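Local structure of ribulose bisphosphate carboxylase (Hyperthermus butylicus DSM 5456, 6HUN) at residues Val47-Ala50 with Ser54-Asp57; Gly60-Glu65 with Lys130-Leu135; Val244-Pro247 with Lys253-Lys256; Ile266-Leu271 with Gln279-Leu284. The protein probably catalyses the addition of carbon dioxide and water to ribulose 1,5-bisphosphate, giving two molecules of 3-phosphoglycerate, in an archaeal pathway of AMP degradation. One frame throughout, in Å; residues are numbered along the deposited sequence.

Contacts 1 and 2 belong to the N-terminal domain, contacts 3 and 4 to the catalytic barrel, and all four follow in series without nesting or crossing. Contact 1 closes a short turn from strand 41-49 into helix 55-65. Contact 2 then starts farther along that helix and closes a long loop of 64 residues on strand 132-141, the neighbour of strand 41-49 in the sheet; the two contacts touch where V47 meets I62. Contact 3 closes the turn from barrel strand 239-243 into helix 248-260, and contact 4 the one from strand 265-269 into helix 275-288. These last two also touch, with centres about 9 Å apart.

Contact 1 of 4, residues Val47-Ala50 with Ser54-Asp57; sequences VTPA and SIKD
P49, the last residue of strand 41-49, and I55, the first of helix 55-65, bring the two backbones to 6.1 Å between their CA atoms as the chain turns from one element into the other. No hydrogen bond crosses here, and the contact rests on the methyl end of I55. Its CG1 stands anti to the backbone N (chi1 -179°), then the chain bends at the next bond (chi2 55°), carrying CD1 over to the strand. That methyl lies 3.8 Å from CG1 of V47 and 3.9 Å from CG of P49, bridging two residues that, being two apart, point to the same side of the strand. Branched V47 suits an extended backbone with one buried side, while the ring of P49 offers a compact apolar surface where the strand ends. Such a strand-to-helix turn lays helix 55-65 against one face of the mixed sheet of the Rubisco N-terminal domain, and W99 and V101 of strand 99-105 extend the packing round I55. S54 is the N-cap of the helix: OG accepts from the backbone N of D57 at 3.1 Å, with a nearly straight N-H (163°), a task for which a short hydroxyl is well fitted.

Contact 2 of 4, residues Gly60-Glu65 with Lys130-Leu135; sequences GRIAAE and KAIAGL
Water 1 accepts from R61 NH1 and from the backbone N of A131, both at 3.3 Å and both weakly, and so links the helix to the backbone at A131. The firmer polar partner of R61 is D57, one turn back, whose OD1 forms a salt bridge with NE. With its chain extended from CG to NE, R61 lays its aliphatic part against A131, CD standing 3.6 Å from CB. A131 suits the place because its methyl fits close beneath the arginine chain. Deeper in, contact is wholly apolar and belongs to I62: here helix 55-65 packs on the mixed sheet of the Rubisco N-terminal domain. I62 CG1 meets I132 CD1 at 3.9 Å, the two side chains crossing at about a right angle, whereas those of I62 and L135 slide past each other in opposite directions, CD1 to CD1 at 3.7 Å. In L135, CG anti to the backbone N (chi1 177°) directs CD1 to I62, and both residues also touch F45 and V47 of strand 41-49. Between I132 and L135 the strand is broken by a classic beta bulge, A133 and G134 both facing T48. One turn beyond R61, E65 reaches the subunit interface, where its OE1 forms a salt bridge with K179 of the second subunit, a residue predicted to bind substrate.

Contact 3 of 4, residues Val244-Pro247 with Lys253-Lys256; sequences VTAP and KRIK
V244 packs against R254 and I255 where the loop after strand 239-243 of the catalytic TIM barrel leads into helix 248-260, so the contact folds a beta-alpha loop back on the helix it starts. Its dry end is made of hydrocarbon. CG1 of V244 stands anti to the carbonyl carbon (chi1 -62°), which leaves CG2 between the backbone N and that carbon, meeting I255 CG1 at 4.0 Å as the two side chains cross at about a right angle. CG1 itself lies 3.9 Å from R254 CB, the valine and the arginine passing each other in opposite directions. A beta-branched valine fills this corner compactly, and I255 continues the apolar layer to A281 and L284 of helix 275-288 and to I266 of strand 265-269. The other end is polar and hydrated. R254, extended from CG to NE, reaches along the loop so that its guanidinium lies with one face over A246, whose small CB is 3.5 Å from NH1. At its end, NH2 forms salt bridges with E250 and with E111 of the second subunit, which makes arginine apt for a buried place at the dimer interface. T245 turns its side chain the other way, about 6 Å from that of H295, a predicted proton acceptor; OG1 is hydrogen-bonded to N243 and to the backbone N of D269. Water 2 joins the two segments, giving a hydrogen bond to T245 O at 2.9 Å and accepting one in the guanidinium plane from R254 NH1 at 2.8 Å.

Contact 4 of 4, residues Ile266-Leu271 with Gln279-Leu284; sequences IMIDFL and QHAREL
Within the beta-alpha-beta unit of strand 265-269, helix 275-288 and strand 291-295, I266 and I268 pack on A281, seating the helix against the strand that precedes it. The closest backbone approach, 8.1 Å between the CA atoms of I268 and A281, is short enough that a single methyl on the helix meets both isoleucines. A281 CB lies 4.2 Å from I266 CD1 and 4.3 Å from I268 CD1, both purely apolar contacts. The isoleucines get there by different routes. In I266, CG1 stands between the backbone N and the carbonyl carbon (chi1 55°), while in I268 it is anti to the backbone N (chi1 -176°); both chains are extended beyond that bond, so each presents its CD1 to the helix. Alanine suits the helix position because its short side chain lets the strand's longer ones fill the interface, and beta-branched isoleucine suits an extended strand with a buried outer face. Around this point V258 of helix 248-260 also touches I266, M251 touches I268, and I292 of the next strand meets both. The alternate residues M267 and D269 point the other way and reach H295, a predicted proton acceptor. Strand residues facing alternately the interior and a covering helix are characteristic of the eight-stranded parallel beta/alpha (TIM) barrel, here the catalytic domain of Rubisco.

Contact 1 of 4, residues Val47-Ala50 with Ser54-Asp57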
loop_
_atom_site.group_PDB
_atom_site.type_symbol
_atom_site.label_atom_id
_atom_site.label_comp_id
_atom_site.label_asym_id
_atom_site.label_seq_id
_atom_site.Cartn_x
_atom_site.Cartn_y
_atom_site.Cartn_z
ATOM N N VAL A 47 20.096 -1.652 -6.981
ATOM C CA VAL A 47 19.900 -0.503 -7.874
ATOM C C VAL A 47 20.347 -0.916 -9.258
ATOM O O VAL A 47 21.498 -1.357 -9.439
ATOM C CB VAL A 47 20.705 0.733 -7.417
ATOM C CG1 VAL A 47 20.467 1.941 -8.333
ATOM C CG2 VAL A 47 20.423 1.060 -5.908
ATOM N N THR A 48 19.454 -0.756 -10.221
ATOM C CA THR A 48 19.749 -0.881 -11.642
ATOM C C THR A 48 19.662 0.509 -12.276
ATOM O O THR A 48 18.547 1.017 -12.536
ATOM C CB THR A 48 18.793 -1.847 -12.333
ATOM O OG1 THR A 48 18.831 -3.125 -11.684
ATOM C CG2 THR A 48 19.189 -2.005 -13.814
ATOM N N PRO A 49 20.782 1.166 -12.504
ATOM C CA PRO A 49 20.734 2.515 -13.087
ATOM C C PRO A 49 20.162 2.456 -14.479
ATOM O O PRO A 49 20.315 1.467 -15.198
ATOM C CB PRO A 49 22.204 2.946 -13.096
ATOM C CG PRO A 49 22.912 1.939 -12.194
ATOM C CD PRO A 49 22.169 0.676 -12.331
ATOM N N ALA A 50 19.509 3.540 -14.870
ATOM C CA ALA A 50 18.991 3.658 -16.219
ATOM C C ALA A 50 20.151 3.740 -17.203
ATOM O O ALA A 50 21.317 3.892 -16.815
ATOM C CB ALA A 50 18.094 4.902 -16.343
ATOM N N SER A 54 25.616 6.482 -14.206
ATOM C CA SER A 54 26.550 5.685 -13.408
ATOM C C SER A 54 25.929 5.317 -12.056
ATOM O O SER A 54 24.989 5.966 -11.581
ATOM C CB SER A 54 27.857 6.436 -13.182
ATOM O OG SER A 54 27.716 7.362 -12.113
ATOM N N ILE A 55 26.450 4.243 -11.438
ATOM C CA ILE A 55 25.883 3.782 -10.165
ATOM C C ILE A 55 26.071 4.837 -9.090
ATOM O O ILE A 55 25.191 5.060 -8.237
ATOM C CB ILE A 55 26.469 2.417 -9.731
ATOM C CG1 ILE A 55 25.839 1.955 -8.424
ATOM C CG2 ILE A 55 27.989 2.481 -9.499
ATOM C CD1 ILE A 55 24.257 1.903 -8.493
ATOM N N LYS A 56 27.205 5.528 -9.122
ATOM C CA LYS A 56 27.422 6.574 -8.142
ATOM C C LYS A 56 26.415 7.692 -8.315
ATOM O O LYS A 56 25.921 8.237 -7.322
ATOM C CB LYS A 56 28.842 7.099 -8.263
ATOM C CG LYS A 56 29.796 6.150 -7.643
ATOM C CD LYS A 56 30.966 6.955 -7.180
ATOM C CE LYS A 56 31.572 6.316 -5.994
ATOM N NZ LYS A 56 31.689 4.837 -6.188
ATOM N N ASP A 57 26.122 8.059 -9.569
ATOM C CA ASP A 57 25.093 9.060 -9.848
ATOM C C ASP A 57 23.721 8.587 -9.348
ATOM O O ASP A 57 23.009 9.326 -8.652
ATOM C CB ASP A 57 25.056 9.337 -11.344
ATOM C CG ASP A 57 24.200 10.544 -11.709
ATOM O OD1 ASP A 57 23.492 11.073 -10.830
ATOM O OD2 ASP A 57 24.248 10.977 -12.893
#

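Contact 2 of 4, residues Gly60-Glu65 with Lys130-Leu135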
loop_
_atom_site.group_PDB
_atom_site.type_symbol
_atom_site.label_atom_id
_atom_site.label_comp_id
_atom_site.label_asym_id
_atom_site.label_seq_id
_atom_site.Cartn_x
_atom_site.Cartn_y
_atom_site.Cartn_z
ATOM N N GLY A 60 23.610 8.694 -5.448
ATOM C CA GLY A 60 23.448 10.004 -4.834
ATOM C C GLY A 60 22.059 10.567 -5.048
ATOM O O GLY A 60 21.517 11.256 -4.179
ATOM N N ARG A 61 21.453 10.269 -6.195
ATOM C CA ARG A 61 20.082 10.703 -6.413
ATOM C C ARG A 61 19.140 10.013 -5.463
ATOM O O ARG A 61 18.230 10.652 -4.943
ATOM C CB ARG A 61 19.650 10.450 -7.850
ATOM C CG ARG A 61 20.212 11.481 -8.846
ATOM C CD ARG A 61 20.055 10.958 -10.242
ATOM N NE ARG A 61 20.772 11.802 -11.183
ATOM C CZ ARG A 61 20.173 12.727 -11.920
ATOM N NH1 ARG A 61 18.862 12.891 -11.805
ATOM N NH2 ARG A 61 20.888 13.495 -12.749
ATOM N N ILE A 62 19.334 8.700 -5.233
ATOM C CA ILE A 62 18.519 7.985 -4.251
ATOM C C ILE A 62 18.702 8.598 -2.863
ATOM O O ILE A 62 17.727 8.880 -2.162
ATOM C CB ILE A 62 18.859 6.485 -4.245
ATOM C CG1 ILE A 62 18.416 5.794 -5.559
ATOM C CG2 ILE A 62 18.198 5.773 -3.017
ATOM C CD1 ILE A 62 19.065 4.400 -5.676
ATOM N N ALA A 63 19.953 8.827 -2.452
ATOM C CA ALA A 63 20.193 9.374 -1.118
ATOM C C ALA A 63 19.560 10.760 -0.953
ATOM O O ALA A 63 18.981 11.055 0.097
ATOM C CB ALA A 63 21.710 9.430 -0.820
ATOM N N ALA A 64 19.671 11.617 -1.968
ATOM C CA ALA A 64 19.094 12.965 -1.894
ATOM C C ALA A 64 17.576 12.913 -1.882
ATOM O O ALA A 64 16.919 13.582 -1.078
ATOM C CB ALA A 64 19.573 13.812 -3.078
ATOM N N GLU A 65 16.999 12.140 -2.788
ATOM C CA GLU A 65 15.544 12.120 -2.891
ATOM C C GLU A 65 14.904 11.520 -1.644
ATOM O O GLU A 65 13.798 11.928 -1.267
ATOM C CB GLU A 65 15.128 11.362 -4.151
ATOM C CG GLU A 65 13.592 11.092 -4.309
ATOM C CD GLU A 65 12.759 12.351 -4.506
ATOM O OE1 GLU A 65 11.612 12.394 -4.015
ATOM O OE2 GLU A 65 13.249 13.303 -5.146
ATOM N N LYS A 130 13.625 8.857 -12.932
ATOM C CA LYS A 130 14.040 8.501 -14.294
ATOM C C LYS A 130 15.449 7.897 -14.357
ATOM O O LYS A 130 15.773 7.140 -15.292
ATOM C CB LYS A 130 14.009 9.742 -15.207
ATOM C CG LYS A 130 12.718 10.560 -15.272
ATOM C CD LYS A 130 13.066 11.983 -15.790
ATOM C CE LYS A 130 14.266 11.887 -16.765
ATOM N NZ LYS A 130 15.083 13.134 -16.945
ATOM N N ALA A 131 16.326 8.249 -13.416
ATOM C CA ALA A 131 17.679 7.712 -13.391
ATOM C C ALA A 131 17.728 6.236 -13.016
ATOM O O ALA A 131 18.798 5.616 -13.107
ATOM C CB ALA A 131 18.533 8.499 -12.392
ATOM N N ILE A 132 16.607 5.669 -12.578
ATOM C CA ILE A 132 16.551 4.314 -12.043
ATOM C C ILE A 132 15.772 3.452 -13.017
ATOM O O ILE A 132 14.587 3.725 -13.282
ATOM C CB ILE A 132 15.868 4.275 -10.656
ATOM C CG1 ILE A 132 16.287 5.462 -9.815
ATOM C CG2 ILE A 132 16.288 3.022 -9.913
ATOM C CD1 ILE A 132 17.772 5.366 -9.394
ATOM N N ALA A 133 16.382 2.345 -13.477
ATOM C CA ALA A 133 15.581 1.359 -14.204
ATOM C C ALA A 133 14.950 0.304 -13.264
ATOM O O ALA A 133 13.880 -0.255 -13.577
ATOM C CB ALA A 133 16.448 0.677 -15.262
ATOM N N GLY A 134 15.572 0.053 -12.122
ATOM C CA GLY A 134 14.980 -0.805 -11.089
ATOM C C GLY A 134 15.529 -0.431 -9.730
ATOM O O GLY A 134 16.713 -0.076 -9.605
ATOM N N LEU A 135 14.685 -0.502 -8.686
ATOM C CA LEU A 135 15.113 -0.160 -7.326
ATOM C C LEU A 135 14.382 -1.160 -6.436
ATOM O O LEU A 135 13.129 -1.187 -6.417
ATOM C CB LEU A 135 14.730 1.304 -7.009
ATOM C CG LEU A 135 15.112 1.629 -5.555
ATOM C CD1 LEU A 135 16.650 1.586 -5.425
ATOM C CD2 LEU A 135 14.554 3.004 -5.249
HETATM O O HOH W 1 16.203 10.971 -11.549
#

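Contact 3 of 4, residues Val244-Pro247 with Lys253-Lys256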
loop_
_atom_site.group_PDB
_atom_site.type_symbol
_atom_site.label_atom_id
_atom_site.label_comp_id
_atom_site.label_asym_id
_atom_site.label_seq_id
_atom_site.Cartn_x
_atom_site.Cartn_y
_atom_site.Cartn_z
ATOM N N VAL A 244 -11.361 -7.553 10.353
ATOM C CA VAL A 244 -11.883 -6.212 10.657
ATOM C C VAL A 244 -11.444 -5.199 9.616
ATOM O O VAL A 244 -11.599 -3.978 9.827
ATOM C CB VAL A 244 -11.479 -5.751 12.075
ATOM C CG1 VAL A 244 -12.056 -6.686 13.155
ATOM C CG2 VAL A 244 -9.934 -5.678 12.188
ATOM N N THR A 245 -10.878 -5.669 8.501
ATOM C CA THR A 245 -10.476 -4.788 7.402
ATOM C C THR A 245 -11.671 -3.942 6.954
ATOM O O THR A 245 -12.706 -4.466 6.532
ATOM C CB THR A 245 -9.900 -5.636 6.263
ATOM O OG1 THR A 245 -8.732 -6.397 6.730
ATOM C CG2 THR A 245 -9.450 -4.734 5.046
ATOM N N ALA A 246 -11.486 -2.601 6.984
ATOM C CA ALA A 246 -12.642 -1.708 6.832
ATOM C C ALA A 246 -12.157 -0.265 6.873
ATOM O O ALA A 246 -11.018 0.002 7.291
ATOM C CB ALA A 246 -13.666 -1.963 7.932
ATOM N N PRO A 247 -12.939 0.686 6.373
ATOM C CA PRO A 247 -12.619 2.083 6.682
ATOM C C PRO A 247 -12.515 2.231 8.203
ATOM O O PRO A 247 -13.107 1.452 8.966
ATOM C CB PRO A 247 -13.809 2.871 6.087
ATOM C CG PRO A 247 -14.375 1.941 4.988
ATOM C CD PRO A 247 -14.200 0.533 5.619
ATOM N N LYS A 253 -15.412 0.029 15.198
ATOM C CA LYS A 253 -16.595 -0.627 15.771
ATOM C C LYS A 253 -16.430 -2.138 15.796
ATOM O O LYS A 253 -16.909 -2.819 16.722
ATOM C CB LYS A 253 -17.837 -0.264 14.962
ATOM C CG LYS A 253 -18.183 1.223 15.043
ATOM C CD LYS A 253 -18.809 1.782 13.716
ATOM C CE LYS A 253 -20.324 1.876 13.844
ATOM N NZ LYS A 253 -20.962 2.610 12.704
ATOM N N ARG A 254 -15.818 -2.692 14.745
ATOM C CA ARG A 254 -15.699 -4.143 14.650
ATOM C C ARG A 254 -14.687 -4.666 15.648
ATOM O O ARG A 254 -14.886 -5.761 16.206
ATOM C CB ARG A 254 -15.347 -4.568 13.209
ATOM C CG ARG A 254 -16.487 -4.250 12.227
ATOM C CD ARG A 254 -16.149 -4.347 10.709
ATOM N NE ARG A 254 -17.193 -3.615 9.980
ATOM C CZ ARG A 254 -17.275 -3.519 8.645
ATOM N NH1 ARG A 254 -16.419 -4.147 7.869
ATOM N NH2 ARG A 254 -18.234 -2.783 8.083
ATOM N N ILE A 255 -13.626 -3.903 15.921
ATOM C CA ILE A 255 -12.662 -4.336 16.922
ATOM C C ILE A 255 -13.306 -4.342 18.302
ATOM O O ILE A 255 -13.072 -5.256 19.122
ATOM C CB ILE A 255 -11.408 -3.448 16.902
ATOM C CG1 ILE A 255 -10.605 -3.704 15.607
ATOM C CG2 ILE A 255 -10.558 -3.740 18.142
ATOM C CD1 ILE A 255 -9.389 -2.746 15.375
ATOM N N LYS A 256 -14.166 -3.352 18.572
ATOM C CA LYS A 256 -14.853 -3.355 19.872
ATOM C C LYS A 256 -15.866 -4.492 19.954
ATOM O O LYS A 256 -15.970 -5.157 20.996
ATOM C CB LYS A 256 -15.529 -1.999 20.117
ATOM C CG LYS A 256 -16.190 -1.862 21.539
ATOM C CD LYS A 256 -16.638 -0.428 21.734
ATOM C CE LYS A 256 -17.597 -0.323 22.959
ATOM N NZ LYS A 256 -16.936 -0.889 24.151
HETATM O O HOH W 2 -14.469 -6.055 8.230
#

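Contact 4 of 4, residues Ile266-Leu271 with Gln279-Leu284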
loop_
_atom_site.group_PDB
_atom_site.type_symbol
_atom_site.label_atom_id
_atom_site.label_comp_id
_atom_site.label_asym_id
_atom_site.label_seq_id
_atom_site.Cartn_x
_atom_site.Cartn_y
_atom_site.Cartn_z
ATOM N N ILE A 266 -8.070 -10.275 16.227
ATOM C CA ILE A 266 -8.590 -9.604 15.039
ATOM C C ILE A 266 -7.606 -9.871 13.917
ATOM O O ILE A 266 -6.415 -10.090 14.169
ATOM C CB ILE A 266 -8.810 -8.066 15.250
ATOM C CG1 ILE A 266 -7.499 -7.430 15.739
ATOM C CG2 ILE A 266 -9.972 -7.901 16.273
ATOM C CD1 ILE A 266 -7.467 -5.819 15.837
ATOM N N MET A 267 -8.101 -9.878 12.682
ATOM C CA MET A 267 -7.266 -9.933 11.499
ATOM C C MET A 267 -7.429 -8.649 10.712
ATOM O O MET A 267 -8.550 -8.143 10.579
ATOM C CB MET A 267 -7.660 -11.146 10.627
ATOM C CG MET A 267 -6.982 -11.198 9.274
ATOM S SD MET A 267 -7.612 -12.802 8.633
ATOM C CE MET A 267 -7.777 -12.469 6.900
ATOM N N ILE A 268 -6.321 -8.179 10.131
ATOM C CA ILE A 268 -6.339 -6.972 9.295
ATOM C C ILE A 268 -5.445 -7.188 8.077
ATOM O O ILE A 268 -4.362 -7.796 8.166
ATOM C CB ILE A 268 -5.931 -5.726 10.065
ATOM C CG1 ILE A 268 -6.073 -4.503 9.126
ATOM C CG2 ILE A 268 -4.468 -5.803 10.551
ATOM C CD1 ILE A 268 -6.111 -3.243 9.893
ATOM N N ASP A 269 -5.977 -6.807 6.925
ATOM C CA ASP A 269 -5.203 -6.852 5.670
ATOM C C ASP A 269 -4.371 -5.596 5.702
ATOM O O ASP A 269 -4.819 -4.528 5.319
ATOM C CB ASP A 269 -6.129 -6.890 4.473
ATOM C CG ASP A 269 -7.095 -8.073 4.457
ATOM O OD1 ASP A 269 -7.078 -9.012 5.295
ATOM O OD2 ASP A 269 -7.911 -8.093 3.518
ATOM N N PHE A 270 -3.125 -5.683 6.194
ATOM C CA PHE A 270 -2.479 -4.417 6.531
ATOM C C PHE A 270 -1.946 -3.665 5.307
ATOM O O PHE A 270 -1.544 -2.515 5.455
ATOM C CB PHE A 270 -1.353 -4.661 7.556
ATOM C CG PHE A 270 -0.247 -5.616 7.083
ATOM C CD1 PHE A 270 0.910 -5.123 6.477
ATOM C CD2 PHE A 270 -0.341 -6.988 7.330
ATOM C CE1 PHE A 270 1.920 -5.985 6.098
ATOM C CE2 PHE A 270 0.654 -7.901 6.920
ATOM C CZ PHE A 270 1.788 -7.402 6.347
ATOM N N LEU A 271 -1.837 -4.315 4.148
ATOM C CA LEU A 271 -1.396 -3.568 2.955
ATOM C C LEU A 271 -2.571 -2.989 2.206
ATOM O O LEU A 271 -2.421 -1.907 1.604
ATOM C CB LEU A 271 -0.556 -4.470 2.012
ATOM C CG LEU A 271 0.749 -4.860 2.757
ATOM C CD1 LEU A 271 1.406 -5.935 1.847
ATOM C CD2 LEU A 271 1.650 -3.687 3.087
ATOM N N GLN A 279 -1.391 0.394 12.423
ATOM C CA GLN A 279 -0.916 0.976 13.688
ATOM C C GLN A 279 -2.082 1.402 14.577
ATOM O O GLN A 279 -1.968 1.351 15.815
ATOM C CB GLN A 279 0.019 2.192 13.446
ATOM C CG GLN A 279 1.315 1.725 12.684
ATOM C CD GLN A 279 2.409 2.757 12.777
ATOM O OE1 GLN A 279 2.549 3.619 11.900
ATOM N NE2 GLN A 279 3.155 2.724 13.904
ATOM N N HIS A 280 -3.177 1.899 13.973
ATOM C CA HIS A 280 -4.380 2.213 14.753
ATOM C C HIS A 280 -4.995 0.954 15.370
ATOM O O HIS A 280 -5.386 0.956 16.554
ATOM C CB HIS A 280 -5.405 2.891 13.851
ATOM C CG HIS A 280 -6.552 3.524 14.605
ATOM N ND1 HIS A 280 -6.372 4.398 15.658
ATOM C CD2 HIS A 280 -7.888 3.424 14.426
ATOM C CE1 HIS A 280 -7.551 4.786 16.117
ATOM N NE2 HIS A 280 -8.489 4.197 15.391
ATOM N N ALA A 281 -5.074 -0.133 14.595
ATOM C CA ALA A 281 -5.562 -1.403 15.175
ATOM C C ALA A 281 -4.675 -1.850 16.334
ATOM O O ALA A 281 -5.178 -2.382 17.349
ATOM C CB ALA A 281 -5.609 -2.455 14.055
ATOM N N ARG A 282 -3.377 -1.546 16.260
ATOM C CA ARG A 282 -2.474 -1.955 17.329
ATOM C C ARG A 282 -2.754 -1.164 18.599
ATOM O O ARG A 282 -2.707 -1.715 19.720
ATOM C CB ARG A 282 -1.009 -1.812 16.856
ATOM C CG ARG A 282 0.032 -2.051 17.929
ATOM C CD ARG A 282 -0.092 -3.475 18.588
ATOM N NE ARG A 282 0.977 -3.663 19.548
ATOM C CZ ARG A 282 0.907 -3.266 20.814
ATOM N NH1 ARG A 282 -0.222 -2.726 21.291
ATOM N NH2 ARG A 282 1.939 -3.474 21.640
ATOM N N GLU A 283 -3.109 0.116 18.458
ATOM C CA GLU A 283 -3.514 0.856 19.647
ATOM C C GLU A 283 -4.806 0.322 20.221
ATOM O O GLU A 283 -4.972 0.303 21.451
ATOM C CB GLU A 283 -3.683 2.341 19.276
ATOM C CG GLU A 283 -2.385 3.088 19.202
ATOM C CD GLU A 283 -2.553 4.597 18.945
ATOM O OE1 GLU A 283 -1.618 5.381 19.269
ATOM O OE2 GLU A 283 -3.608 4.975 18.382
ATOM N N LEU A 284 -5.793 -0.007 19.374
ATOM C CA LEU A 284 -7.012 -0.576 19.972
ATOM C C LEU A 284 -6.756 -1.952 20.574
ATOM O O LEU A 284 -7.379 -2.308 21.580
ATOM C CB LEU A 284 -8.142 -0.665 18.956
ATOM C CG LEU A 284 -8.534 0.745 18.469
ATOM C CD1 LEU A 284 -9.396 0.680 17.216
ATOM C CD2 LEU A 284 -9.193 1.565 19.583
#